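Local coordinates for type IV pilin structural subunit (Pseudomonas aeruginosa, PDB 3JYZ), which builds the type IV pilus as its pilin subunit, probably by packing with many copies of itself into a thin bacterial filament, at residues Leu36-Asn44 / Val60-Gly68; Pro82-Tyr93 / Phe132-Pro141. All coordinates share one frame; numbering follows the deposited sequence.

Interaction 1: residues Leu36-Asn44 / Val60-Gly68; sequences LTRATTTWN and VLMDAGNTG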
ATOM      1  N   LEU A  36      -3.847  13.568  -8.213  1.00 13.16           N
ATOM      2  CA  LEU A  36      -3.358  12.696  -7.148  1.00 11.15           C
ATOM      3  C   LEU A  36      -3.770  13.243  -5.781  1.00 11.42           C
ATOM      4  O   LEU A  36      -4.077  12.493  -4.849  1.00 11.01           O
ATOM      5  CB  LEU A  36      -1.839  12.558  -7.238  1.00 10.77           C
ATOM      6  CG  LEU A  36      -1.152  11.714  -6.161  1.00 10.39           C
ATOM      7  CD1 LEU A  36      -1.797  10.332  -5.998  1.00 10.51           C
ATOM      8  CD2 LEU A  36       0.335  11.589  -6.493  1.00 11.47           C
ATOM      9  N   THR A  37      -3.770  14.563  -5.667  1.00 12.20           N
ATOM     10  CA  THR A  37      -4.157  15.221  -4.429  1.00 11.91           C
ATOM     11  C   THR A  37      -5.640  15.019  -4.175  1.00 13.01           C
ATOM     12  O   THR A  37      -6.052  14.691  -3.060  1.00 12.38           O
ATOM     13  CB  THR A  37      -3.819  16.706  -4.518  1.00 11.92           C
ATOM     14  OG1 THR A  37      -2.397  16.839  -4.632  1.00 12.34           O
ATOM     15  CG2 THR A  37      -4.295  17.458  -3.281  1.00 11.99           C
ATOM     16  N   ARG A  38      -6.443  15.194  -5.219  1.00 13.69           N
ATOM     17  CA  ARG A  38      -7.883  14.990  -5.120  1.00 14.98           C
ATOM     18  C   ARG A  38      -8.214  13.537  -4.790  1.00 13.68           C
ATOM     19  O   ARG A  38      -9.094  13.262  -3.974  1.00 13.18           O
ATOM     20  CB  ARG A  38      -8.574  15.404  -6.420  1.00 18.48           C
ATOM     21  CG  ARG A  38     -10.089  15.282  -6.384  1.00 23.12           C
ATOM     22  CD  ARG A  38     -10.743  16.228  -7.377  1.00 27.07           C
ATOM     23  NE  ARG A  38     -10.410  15.889  -8.758  1.00 31.03           N
ATOM     24  CZ  ARG A  38      -9.504  16.532  -9.487  1.00 33.59           C
ATOM     25  NH1 ARG A  38      -8.835  17.552  -8.969  1.00 33.87           N
ATOM     26  NH2 ARG A  38      -9.265  16.153 -10.736  1.00 34.96           N
ATOM     27  N   ALA A  39      -7.505  12.610  -5.427  1.00 12.45           N
ATOM     28  CA  ALA A  39      -7.725  11.185  -5.201  1.00 11.96           C
ATOM     29  C   ALA A  39      -7.414  10.819  -3.748  1.00 10.98           C
ATOM     30  O   ALA A  39      -8.144  10.053  -3.123  1.00 10.32           O
ATOM     31  CB  ALA A  39      -6.875  10.361  -6.164  1.00 12.27           C
ATOM     32  N   THR A  40      -6.329  11.374  -3.220  1.00 10.18           N
ATOM     33  CA  THR A  40      -5.978  11.187  -1.818  1.00  9.61           C
ATOM     34  C   THR A  40      -7.121  11.636  -0.904  1.00  9.90           C
ATOM     35  O   THR A  40      -7.514  10.922   0.018  1.00  9.86           O
ATOM     36  CB  THR A  40      -4.691  11.960  -1.481  1.00  9.43           C
ATOM     37  OG1 THR A  40      -3.615  11.436  -2.273  1.00  9.44           O
ATOM     38  CG2 THR A  40      -4.338  11.844   0.003  1.00  8.80           C
ATOM     39  N   THR A  41      -7.662  12.818  -1.163  1.00 10.06           N
ATOM     40  CA  THR A  41      -8.759  13.315  -0.345  1.00 10.81           C
ATOM     41  C   THR A  41     -10.000  12.439  -0.462  1.00 11.91           C
ATOM     42  O   THR A  41     -10.627  12.097   0.540  1.00 12.73           O
ATOM     43  CB  THR A  41      -9.093  14.757  -0.740  1.00 11.91           C
ATOM     44  OG1 THR A  41      -7.972  15.588  -0.428  1.00 13.10           O
ATOM     45  CG2 THR A  41     -10.312  15.258   0.022  1.00 12.40           C
ATOM     46  N   THR A  42     -10.353  12.071  -1.689  1.00 11.88           N
ATOM     47  CA  THR A  42     -11.528  11.245  -1.936  1.00 12.59           C
ATOM     48  C   THR A  42     -11.415   9.895  -1.240  1.00 11.78           C
ATOM     49  O   THR A  42     -12.332   9.468  -0.531  1.00 13.41           O
ATOM     50  CB  THR A  42     -11.712  11.016  -3.446  1.00 13.80           C
ATOM     51  OG1 THR A  42     -11.883  12.286  -4.085  1.00 15.26           O
ATOM     52  CG2 THR A  42     -12.920  10.130  -3.723  1.00 13.94           C
ATOM     53  N   TRP A  43     -10.284   9.223  -1.435  1.00  9.77           N
ATOM     54  CA  TRP A  43     -10.093   7.915  -0.825  1.00  8.94           C
ATOM     55  C   TRP A  43     -10.161   7.977   0.704  1.00  9.05           C
ATOM     56  O   TRP A  43     -10.876   7.194   1.345  1.00  8.39           O
ATOM     57  CB  TRP A  43      -8.753   7.277  -1.243  1.00  8.77           C
ATOM     58  CG  TRP A  43      -8.593   5.959  -0.567  1.00  8.83           C
ATOM     59  CD1 TRP A  43      -7.926   5.702   0.594  1.00 10.27           C
ATOM     60  CD2 TRP A  43      -9.182   4.727  -0.979  1.00 10.20           C
ATOM     61  NE1 TRP A  43      -8.051   4.367   0.921  1.00  9.96           N
ATOM     62  CE2 TRP A  43      -8.822   3.751  -0.025  1.00 10.27           C
ATOM     63  CE3 TRP A  43      -9.980   4.354  -2.068  1.00 10.43           C
ATOM     64  CZ2 TRP A  43      -9.226   2.419  -0.138  1.00 10.18           C
ATOM     65  CZ3 TRP A  43     -10.384   3.033  -2.173  1.00 10.53           C
ATOM     66  CH2 TRP A  43     -10.006   2.080  -1.211  1.00 11.05           C
ATOM     67  N   ASN A  44      -9.401   8.898   1.287  1.00  9.09           N
ATOM     68  CA  ASN A  44      -9.242   8.943   2.740  1.00  9.45           C
ATOM     69  C   ASN A  44     -10.537   9.277   3.470  1.00 11.03           C
ATOM     70  O   ASN A  44     -10.681   8.931   4.638  1.00 12.81           O
ATOM     71  CB  ASN A  44      -8.128   9.916   3.149  1.00  8.91           C
ATOM     72  CG  ASN A  44      -6.737   9.379   2.848  1.00  8.76           C
ATOM     73  OD1 ASN A  44      -5.749  10.123   2.880  1.00 11.53           O
ATOM     74  ND2 ASN A  44      -6.652   8.094   2.569  1.00  5.47           N
ATOM     75  N   VAL A  60      -7.017   1.787   5.628  1.00  7.11           N
ATOM     76  CA  VAL A  60      -6.222   1.752   4.408  1.00  7.03           C
ATOM     77  C   VAL A  60      -6.154   3.206   3.981  1.00  7.15           C
ATOM     78  O   VAL A  60      -7.127   3.744   3.455  1.00  8.80           O
ATOM     79  CB  VAL A  60      -6.929   0.929   3.318  1.00  7.40           C
ATOM     80  CG1 VAL A  60      -6.102   0.908   2.039  1.00  8.45           C
ATOM     81  CG2 VAL A  60      -7.203  -0.497   3.820  1.00  8.44           C
ATOM     82  N   LEU A  61      -5.023   3.855   4.243  1.00  6.15           N
ATOM     83  CA  LEU A  61      -4.947   5.304   4.061  1.00  6.61           C
ATOM     84  C   LEU A  61      -3.839   5.716   3.105  1.00  7.30           C
ATOM     85  O   LEU A  61      -2.719   5.203   3.169  1.00  7.41           O
ATOM     86  CB  LEU A  61      -4.752   6.001   5.411  1.00  6.92           C
ATOM     87  CG  LEU A  61      -5.996   6.010   6.303  1.00  8.34           C
ATOM     88  CD1 LEU A  61      -5.623   6.431   7.718  1.00  9.89           C
ATOM     89  CD2 LEU A  61      -7.090   6.916   5.739  1.00  8.51           C
HETATM   90  N   MSE A  62      -4.153   6.671   2.235  1.00  8.01           N
HETATM   91  CA  MSE A  62      -3.144   7.271   1.371  1.00  8.34           C
HETATM   92  C   MSE A  62      -2.420   8.388   2.108  1.00  7.82           C
HETATM   93  O   MSE A  62      -3.017   9.134   2.880  1.00  8.64           O
HETATM   94  CB  MSE A  62      -3.786   7.822   0.105  1.00 10.08           C
HETATM   95  CG  MSE A  62      -4.348   6.740  -0.777  1.00 11.37           C
HETATM   96 SE   MSE A  62      -5.222   7.431  -2.370  1.00 15.66          SE
HETATM   97  CE  MSE A  62      -3.726   8.284  -3.245  1.00 17.37           C
ATOM     98  N   ASP A  63      -1.120   8.487   1.874  1.00  7.55           N
ATOM     99  CA  ASP A  63      -0.301   9.477   2.558  1.00  9.03           C
ATOM    100  C   ASP A  63      -0.931  10.867   2.473  1.00  8.50           C
ATOM    101  O   ASP A  63      -1.327  11.305   1.394  1.00  8.78           O
ATOM    102  CB  ASP A  63       1.082   9.469   1.919  1.00 10.97           C
ATOM    103  CG  ASP A  63       2.041  10.403   2.598  1.00 13.95           C
ATOM    104  OD1 ASP A  63       2.047  11.599   2.238  1.00 15.23           O
ATOM    105  OD2 ASP A  63       2.812   9.935   3.461  1.00 16.32           O
ATOM    106  N   ALA A  64      -1.010  11.564   3.605  1.00  9.28           N
ATOM    107  CA  ALA A  64      -1.686  12.858   3.634  1.00  9.99           C
ATOM    108  C   ALA A  64      -0.931  13.921   2.838  1.00 10.48           C
ATOM    109  O   ALA A  64      -1.503  14.945   2.467  1.00 12.28           O
ATOM    110  CB  ALA A  64      -1.901  13.320   5.081  1.00 10.57           C
ATOM    111  N   GLY A  65       0.343  13.663   2.568  1.00  9.97           N
ATOM    112  CA  GLY A  65       1.156  14.563   1.765  1.00  9.50           C
ATOM    113  C   GLY A  65       1.054  14.277   0.279  1.00  9.56           C
ATOM    114  O   GLY A  65       1.868  14.753  -0.513  1.00 10.22           O
ATOM    115  N   ASN A  66       0.066  13.468  -0.096  1.00  8.58           N
ATOM    116  CA  ASN A  66      -0.282  13.271  -1.500  1.00  8.51           C
ATOM    117  C   ASN A  66       0.763  12.521  -2.323  1.00  8.87           C
ATOM    118  O   ASN A  66       0.879  12.736  -3.534  1.00  9.72           O
ATOM    119  CB  ASN A  66      -0.640  14.618  -2.144  1.00  9.33           C
ATOM    120  CG  ASN A  66      -1.733  15.340  -1.377  1.00 10.16           C
ATOM    121  OD1 ASN A  66      -1.506  16.412  -0.795  1.00 13.06           O
ATOM    122  ND2 ASN A  66      -2.915  14.746  -1.341  1.00  8.40           N
ATOM    123  N   THR A  67       1.498  11.621  -1.681  1.00  8.23           N
ATOM    124  CA  THR A  67       2.510  10.847  -2.399  1.00  8.92           C
ATOM    125  C   THR A  67       1.924   9.610  -3.069  1.00  9.26           C
ATOM    126  O   THR A  67       2.583   8.999  -3.919  1.00 10.72           O
ATOM    127  CB  THR A  67       3.648  10.397  -1.488  1.00  9.75           C
ATOM    128  OG1 THR A  67       3.137   9.478  -0.510  1.00 10.37           O
ATOM    129  CG2 THR A  67       4.280  11.589  -0.784  1.00 10.85           C
ATOM    130  N   GLY A  68       0.707   9.233  -2.674  1.00  8.00           N
ATOM    131  CA  GLY A  68       0.056   8.046  -3.209  1.00  8.69           C
ATOM    132  C   GLY A  68       0.425   6.772  -2.461  1.00  8.22           C
ATOM    133  O   GLY A  68      -0.118   5.697  -2.748  1.00  8.80           O
TER
HETATM  134  O   HOH W   1      -5.179  15.633  -0.231  1.00 13.10           O
HETATM  135  O   HOH W   2      -1.484  10.123  -1.126  1.00  7.75           O
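The side chain of Met-62, deposited as selenomethionine, lies across Trp-43 and Thr-40 of the helix, with SE 3.7 Å from Trp-43 CB. It meets the indole at about a right angle; SE sits oblique to the five-membered ring in a Met-aromatic contact. The chain bends at its last torsion (chi3 63°), which turns CE toward the start of the helix segment, where it touches Leu-36 CD1 at 3.9 Å and also borders Thr-40 OG1. Trp-43 has CG anti to its backbone N (chi1 179°), and the indole thereby reaches strand 57-62, where NE1 donates to Val-60 O at 2.8 Å. That oxygen lies close to the indole plane, whereas NE1 stands above the carbonyl plane and off its lone pairs. CZ2 rests beside Val-60 CG1.

At the other end, the type I turn from Asp-63 to Asn-66 brings Asn-66 over the helix, its Asx turn closed by Asp-63 OD1 and Gly-65 N. Asn-66 ND2 passes over Thr-40 CB at 3.3 Å and donates a hydrogen bond to a water that also donates to Thr-37 O and hydrogen-bonds to Thr-41 OG1. Thr-40 OG1 donates back to Leu-36 O (2.8 Å), on the face of that carbonyl opposite the one used by Thr-40 N. A second water donates to Thr-40 OG1 and Asp-63 O and accepts from Gly-68 N, joining helix to loop through polar atoms.

Met-62 also touches Ile-25, and Trp-43 touches Ala-21 and Met-24, all on helix 4-28. Helix segment 36-44 runs roughly antiparallel to strand segment 60-62 (156°). Helix 33-49 lies in the alpha-beta connection between helix 4-28 and the antiparallel sheet and packs on that sheet's strand 57-62, as in the type IV pilin fold.

Interaction 2: residues Pro82-Tyr93 / Phe132-Pro141; sequences PTAGNTLILSPY and FTGMAAGSVP
Thr-87 and Ser-139 join their hydroxyls across the contact, OG1 to OG at 2.8 Å, and either could be the donor. Both oxygens lie between their own backbone N and carbonyl carbon (chi1 69° and 64°), which places Ser-139 OG within reach of both Thr-87 OG1 and Asn-86 N; from the latter it accepts a weak bond. Thr-87 O is the main acceptor here: Ser-139 N reaches it at 2.8 Å in a nearly straight bond (171°), and Val-140 N at 3.0 Å, from opposite faces of the carbonyl plane. Two successive amides of the irregular segment are thus satisfied by one oxygen of the strand. Gly-138 lies against the same carbonyl and Leu-88, where there is little room for a side chain.

Gly-85 O takes a CA-H contact from Val-140 CA at 3.2 Å and borders Pro-141 CD. Beside it the rings of Pro-82 and Pro-141 meet through their CG atoms, 3.9 Å apart. Farther along the strand, a water bridges Ser-91 OG and Ala-136 N, accepting from the amide. Tyr-93 OH donates to Thr-133 O at 2.8 Å, from above the carbonyl plane, while CG of Met-135 (selenomethionine) approaches the phenol edge close to the ring plane. The rings of Tyr-93 and Phe-132 cross obliquely, Tyr-93 CD1 3.6 Å from Phe-132 CD2.

Ala-136 O is met by the hydroxyl of Thr-120 on strand 114-120. Asn-86 ND2 bonds Tyr-74 O, and Arg-100 makes a cation-pi contact with Phe-132. Strand 87-95 pairs with strands 70-74 and 114-120, its Leu-88 and Leu-90 packing on helix 4-28, while segment 132-141, which follows helix 125-129, lies over the side bearing Ile-89, Ser-91 and Tyr-93 and comes to the strand's backbone at Thr-87.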
ATOM      1  N   PRO A  82       1.613  -8.797  16.497  1.00 22.89           N
ATOM      2  CA  PRO A  82       2.075  -7.968  17.614  1.00 23.74           C
ATOM      3  C   PRO A  82       1.385  -6.604  17.583  1.00 24.28           C
ATOM      4  O   PRO A  82       1.025  -6.118  16.503  1.00 23.29           O
ATOM      5  CB  PRO A  82       3.575  -7.808  17.343  1.00 23.60           C
ATOM      6  CG  PRO A  82       3.935  -8.985  16.500  1.00 23.32           C
ATOM      7  CD  PRO A  82       2.726  -9.264  15.651  1.00 22.63           C
ATOM      8  N   THR A  83       1.206  -5.994  18.750  1.00 25.35           N
ATOM      9  CA  THR A  83       0.446  -4.750  18.852  1.00 25.77           C
ATOM     10  C   THR A  83       1.000  -3.637  17.964  1.00 24.86           C
ATOM     11  O   THR A  83       0.245  -2.813  17.442  1.00 24.83           O
ATOM     12  CB  THR A  83       0.341  -4.263  20.321  1.00 27.53           C
ATOM     13  OG1 THR A  83      -0.361  -3.014  20.371  1.00 29.39           O
ATOM     14  CG2 THR A  83       1.717  -4.080  20.926  1.00 27.44           C
ATOM     15  N   ALA A  84       2.315  -3.615  17.783  1.00 23.64           N
ATOM     16  CA  ALA A  84       2.942  -2.593  16.956  1.00 23.07           C
ATOM     17  C   ALA A  84       3.522  -3.189  15.677  1.00 20.91           C
ATOM     18  O   ALA A  84       4.259  -2.520  14.962  1.00 22.56           O
ATOM     19  CB  ALA A  84       4.026  -1.850  17.736  1.00 24.42           C
ATOM     20  N   GLY A  85       3.198  -4.447  15.403  1.00 17.35           N
ATOM     21  CA  GLY A  85       3.689  -5.100  14.201  1.00 15.05           C
ATOM     22  C   GLY A  85       2.610  -5.313  13.158  1.00 13.15           C
ATOM     23  O   GLY A  85       2.435  -6.425  12.660  1.00 14.06           O
ATOM     24  N   ASN A  86       1.873  -4.252  12.835  1.00 12.08           N
ATOM     25  CA  ASN A  86       0.580  -4.399  12.183  1.00 11.17           C
ATOM     26  C   ASN A  86       0.357  -3.593  10.912  1.00 11.48           C
ATOM     27  O   ASN A  86      -0.789  -3.418  10.484  1.00 12.77           O
ATOM     28  CB  ASN A  86      -0.559  -4.175  13.189  1.00 12.33           C
ATOM     29  CG  ASN A  86      -0.603  -2.755  13.706  1.00 13.93           C
ATOM     30  OD1 ASN A  86       0.413  -2.065  13.729  1.00 15.64           O
ATOM     31  ND2 ASN A  86      -1.790  -2.303  14.114  1.00 13.33           N
ATOM     32  N   THR A  87       1.432  -3.114  10.295  1.00  9.45           N
ATOM     33  CA  THR A  87       1.252  -2.328   9.071  1.00  8.77           C
ATOM     34  C   THR A  87       1.991  -2.888   7.871  1.00  8.54           C
ATOM     35  O   THR A  87       3.073  -3.483   7.995  1.00  8.08           O
ATOM     36  CB  THR A  87       1.665  -0.845   9.235  1.00 10.65           C
ATOM     37  OG1 THR A  87       3.088  -0.751   9.380  1.00 11.06           O
ATOM     38  CG2 THR A  87       0.983  -0.227  10.446  1.00 11.36           C
ATOM     39  N   LEU A  88       1.374  -2.685   6.712  1.00  7.64           N
ATOM     40  CA  LEU A  88       2.015  -2.879   5.427  1.00  7.98           C
ATOM     41  C   LEU A  88       2.002  -1.552   4.672  1.00  8.53           C
ATOM     42  O   LEU A  88       1.085  -0.742   4.839  1.00  9.26           O
ATOM     43  CB  LEU A  88       1.268  -3.927   4.601  1.00  8.17           C
ATOM     44  CG  LEU A  88       1.282  -5.365   5.097  1.00  8.03           C
ATOM     45  CD1 LEU A  88       0.506  -6.266   4.131  1.00  9.04           C
ATOM     46  CD2 LEU A  88       2.726  -5.852   5.269  1.00  7.63           C
ATOM     47  N   ILE A  89       3.020  -1.344   3.841  1.00  8.04           N
ATOM     48  CA  ILE A  89       3.115  -0.156   3.009  1.00  8.14           C
ATOM     49  C   ILE A  89       3.050  -0.565   1.536  1.00  8.09           C
ATOM     50  O   ILE A  89       3.751  -1.488   1.115  1.00  8.34           O
ATOM     51  CB  ILE A  89       4.437   0.593   3.244  1.00  9.88           C
ATOM     52  CG1 ILE A  89       4.675   0.844   4.738  1.00 12.42           C
ATOM     53  CG2 ILE A  89       4.457   1.892   2.433  1.00 11.08           C
ATOM     54  CD1 ILE A  89       3.624   1.683   5.391  1.00 12.79           C
ATOM     55  N   LEU A  90       2.198   0.102   0.766  1.00  7.69           N
ATOM     56  CA  LEU A  90       2.133  -0.094  -0.682  1.00  7.63           C
ATOM     57  C   LEU A  90       2.614   1.192  -1.350  1.00  7.69           C
ATOM     58  O   LEU A  90       1.995   2.243  -1.196  1.00  7.84           O
ATOM     59  CB  LEU A  90       0.710  -0.422  -1.144  1.00  9.07           C
ATOM     60  CG  LEU A  90      -0.038  -1.509  -0.368  1.00 10.89           C
ATOM     61  CD1 LEU A  90      -1.431  -1.778  -0.958  1.00 11.61           C
ATOM     62  CD2 LEU A  90       0.751  -2.800  -0.304  1.00 12.84           C
ATOM     63  N   SER A  91       3.712   1.100  -2.096  1.00  8.35           N
ATOM     64  CA  SER A  91       4.355   2.275  -2.684  1.00  8.63           C
ATOM     65  C   SER A  91       4.245   2.209  -4.205  1.00  9.18           C
ATOM     66  O   SER A  91       4.682   1.232  -4.815  1.00  8.86           O
ATOM     67  CB  SER A  91       5.828   2.318  -2.269  1.00  8.97           C
ATOM     68  OG  SER A  91       5.966   2.387  -0.854  1.00 10.06           O
ATOM     69  N   PRO A  92       3.646   3.237  -4.826  1.00  8.80           N
ATOM     70  CA  PRO A  92       3.433   3.235  -6.282  1.00  8.89           C
ATOM     71  C   PRO A  92       4.552   3.898  -7.095  1.00  9.03           C
ATOM     72  O   PRO A  92       5.183   4.862  -6.651  1.00  8.73           O
ATOM     73  CB  PRO A  92       2.142   4.041  -6.454  1.00  8.18           C
ATOM     74  CG  PRO A  92       2.105   4.960  -5.264  1.00  9.33           C
ATOM     75  CD  PRO A  92       2.950   4.352  -4.157  1.00  9.44           C
ATOM     76  N   TYR A  93       4.767   3.370  -8.301  1.00  8.75           N
ATOM     77  CA  TYR A  93       5.773   3.877  -9.231  1.00  8.49           C
ATOM     78  C   TYR A  93       5.186   3.919 -10.625  1.00  9.84           C
ATOM     79  O   TYR A  93       4.329   3.121 -10.967  1.00 11.34           O
ATOM     80  CB  TYR A  93       7.000   2.958  -9.246  1.00  9.28           C
ATOM     81  CG  TYR A  93       7.679   2.888  -7.907  1.00  8.68           C
ATOM     82  CD1 TYR A  93       7.156   2.103  -6.883  1.00  9.67           C
ATOM     83  CD2 TYR A  93       8.822   3.633  -7.649  1.00 10.01           C
ATOM     84  CE1 TYR A  93       7.763   2.060  -5.645  1.00 10.34           C
ATOM     85  CE2 TYR A  93       9.439   3.592  -6.406  1.00 10.58           C
ATOM     86  CZ  TYR A  93       8.901   2.801  -5.406  1.00 10.92           C
ATOM     87  OH  TYR A  93       9.511   2.748  -4.162  1.00 12.40           O
ATOM     88  N   PHE A 132      12.425  -2.695  -7.151  1.00 12.81           N
ATOM     89  CA  PHE A 132      11.923  -1.463  -6.560  1.00 11.83           C
ATOM     90  C   PHE A 132      12.914  -0.913  -5.550  1.00 12.56           C
ATOM     91  O   PHE A 132      13.577  -1.666  -4.842  1.00 14.10           O
ATOM     92  CB  PHE A 132      10.611  -1.700  -5.825  1.00 10.72           C
ATOM     93  CG  PHE A 132       9.456  -2.058  -6.704  1.00 11.48           C
ATOM     94  CD1 PHE A 132       9.073  -3.380  -6.871  1.00 12.23           C
ATOM     95  CD2 PHE A 132       8.715  -1.073  -7.324  1.00 11.86           C
ATOM     96  CE1 PHE A 132       7.981  -3.714  -7.665  1.00 11.79           C
ATOM     97  CE2 PHE A 132       7.627  -1.390  -8.108  1.00 11.93           C
ATOM     98  CZ  PHE A 132       7.249  -2.710  -8.285  1.00 10.76           C
ATOM     99  N   THR A 133      13.105   0.460  -5.374  1.00 13.28           N
ATOM    100  CA  THR A 133      13.932   1.138  -4.399  1.00 15.31           C
ATOM    101  C   THR A 133      13.163   2.301  -3.751  1.00 14.69           C
ATOM    102  O   THR A 133      12.283   2.885  -4.369  1.00 13.96           O
ATOM    103  CB  THR A 133      15.225   1.626  -5.096  1.00 18.59           C
ATOM    104  OG1 THR A 133      14.893   2.508  -6.169  1.00 21.02           O
ATOM    105  CG2 THR A 133      16.053   0.465  -5.582  1.00 18.62           C
ATOM    106  N   GLY A 134      13.538   2.571  -2.620  1.00 14.41           N
ATOM    107  CA  GLY A 134      13.046   3.758  -1.932  1.00 15.03           C
ATOM    108  C   GLY A 134      11.823   3.624  -1.029  1.00 15.26           C
ATOM    109  O   GLY A 134      11.369   4.619  -0.455  1.00 16.94           O
HETATM  110  N   MSE A 135      11.290   2.414  -0.882  1.00 14.26           N
HETATM  111  CA  MSE A 135      10.057   2.216  -0.110  1.00 14.51           C
HETATM  112  C   MSE A 135      10.255   2.423   1.375  1.00 13.38           C
HETATM  113  O   MSE A 135      11.248   1.978   1.938  1.00 13.72           O
HETATM  114  CB  MSE A 135       9.522   0.789  -0.271  1.00 16.74           C
HETATM  115  CG  MSE A 135       9.236   0.362  -1.677  1.00 17.85           C
HETATM  116 SE   MSE A 135      10.859  -0.316  -2.527  1.00 19.57          SE
HETATM  117  CE  MSE A 135      11.241  -1.835  -1.359  1.00 19.33           C
ATOM    118  N   ALA A 136       9.279   3.053   2.018  1.00 12.95           N
ATOM    119  CA  ALA A 136       9.229   3.054   3.475  1.00 12.64           C
ATOM    120  C   ALA A 136       8.997   1.632   3.982  1.00 12.51           C
ATOM    121  O   ALA A 136       8.501   0.770   3.255  1.00 13.17           O
ATOM    122  CB  ALA A 136       8.132   3.972   3.970  1.00 13.41           C
ATOM    123  N   ALA A 137       9.344   1.390   5.239  1.00 12.07           N
ATOM    124  CA  ALA A 137       9.162   0.065   5.811  1.00 12.18           C
ATOM    125  C   ALA A 137       7.817  -0.057   6.514  1.00 12.14           C
ATOM    126  O   ALA A 137       7.364   0.873   7.177  1.00 13.25           O
ATOM    127  CB  ALA A 137      10.290  -0.250   6.779  1.00 12.72           C
ATOM    128  N   GLY A 138       7.175  -1.208   6.357  1.00 10.32           N
ATOM    129  CA  GLY A 138       6.021  -1.547   7.168  1.00  9.76           C
ATOM    130  C   GLY A 138       6.472  -2.183   8.475  1.00 10.61           C
ATOM    131  O   GLY A 138       7.652  -2.089   8.845  1.00 12.17           O
ATOM    132  N   SER A 139       5.548  -2.852   9.164  1.00  9.55           N
ATOM    133  CA  SER A 139       5.840  -3.398  10.493  1.00 10.26           C
ATOM    134  C   SER A 139       5.325  -4.820  10.755  1.00  9.61           C
ATOM    135  O   SER A 139       5.656  -5.424  11.770  1.00 10.58           O
ATOM    136  CB  SER A 139       5.365  -2.426  11.587  1.00 10.67           C
ATOM    137  OG  SER A 139       3.960  -2.260  11.561  1.00 12.03           O
ATOM    138  N   VAL A 140       4.513  -5.368   9.858  1.00  8.16           N
ATOM    139  CA  VAL A 140       4.131  -6.774   9.996  1.00  8.10           C
ATOM    140  C   VAL A 140       5.405  -7.636   9.952  1.00  8.52           C
ATOM    141  O   VAL A 140       6.204  -7.510   9.023  1.00  8.06           O
ATOM    142  CB  VAL A 140       3.163  -7.199   8.864  1.00  7.47           C
ATOM    143  CG1 VAL A 140       3.002  -8.706   8.829  1.00  8.52           C
ATOM    144  CG2 VAL A 140       1.790  -6.514   9.038  1.00  8.14           C
ATOM    145  N   PRO A 141       5.625  -8.498  10.962  1.00  8.09           N
ATOM    146  CA  PRO A 141       6.831  -9.335  10.912  1.00  8.83           C
ATOM    147  C   PRO A 141       6.804 -10.213   9.671  1.00  8.90           C
ATOM    148  O   PRO A 141       5.728 -10.664   9.257  1.00  8.41           O
ATOM    149  CB  PRO A 141       6.714 -10.199  12.174  1.00  9.15           C
ATOM    150  CG  PRO A 141       5.884  -9.343  13.127  1.00  9.28           C
ATOM    151  CD  PRO A 141       4.880  -8.661  12.226  1.00  8.46           C
TER
HETATM  152  O   HOH W   3       7.187   4.402   0.549  1.00 13.43           O

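Interactions 1 and 2 are built on one antiparallel sheet and follow each other along the chain, their centres about 17 Å apart. Strand 70-74 stands between strand 57-62 of interaction 1 and strand 87-95 of interaction 2 and pairs with both. The two contacts touch directly where Gly-68 O packs 3.4 Å from Pro-92 CG. Helix 4-28 receives side chains from both, Met-62 in the first and Leu-88 and Leu-90 in the second. Interaction 1 fastens the connection after that helix to the sheet; interaction 2 holds part of the C-terminal loop bounded by the Cys-119 to Cys-149 disulfide, a feature characteristic of type IV pilins, against strand 87-95.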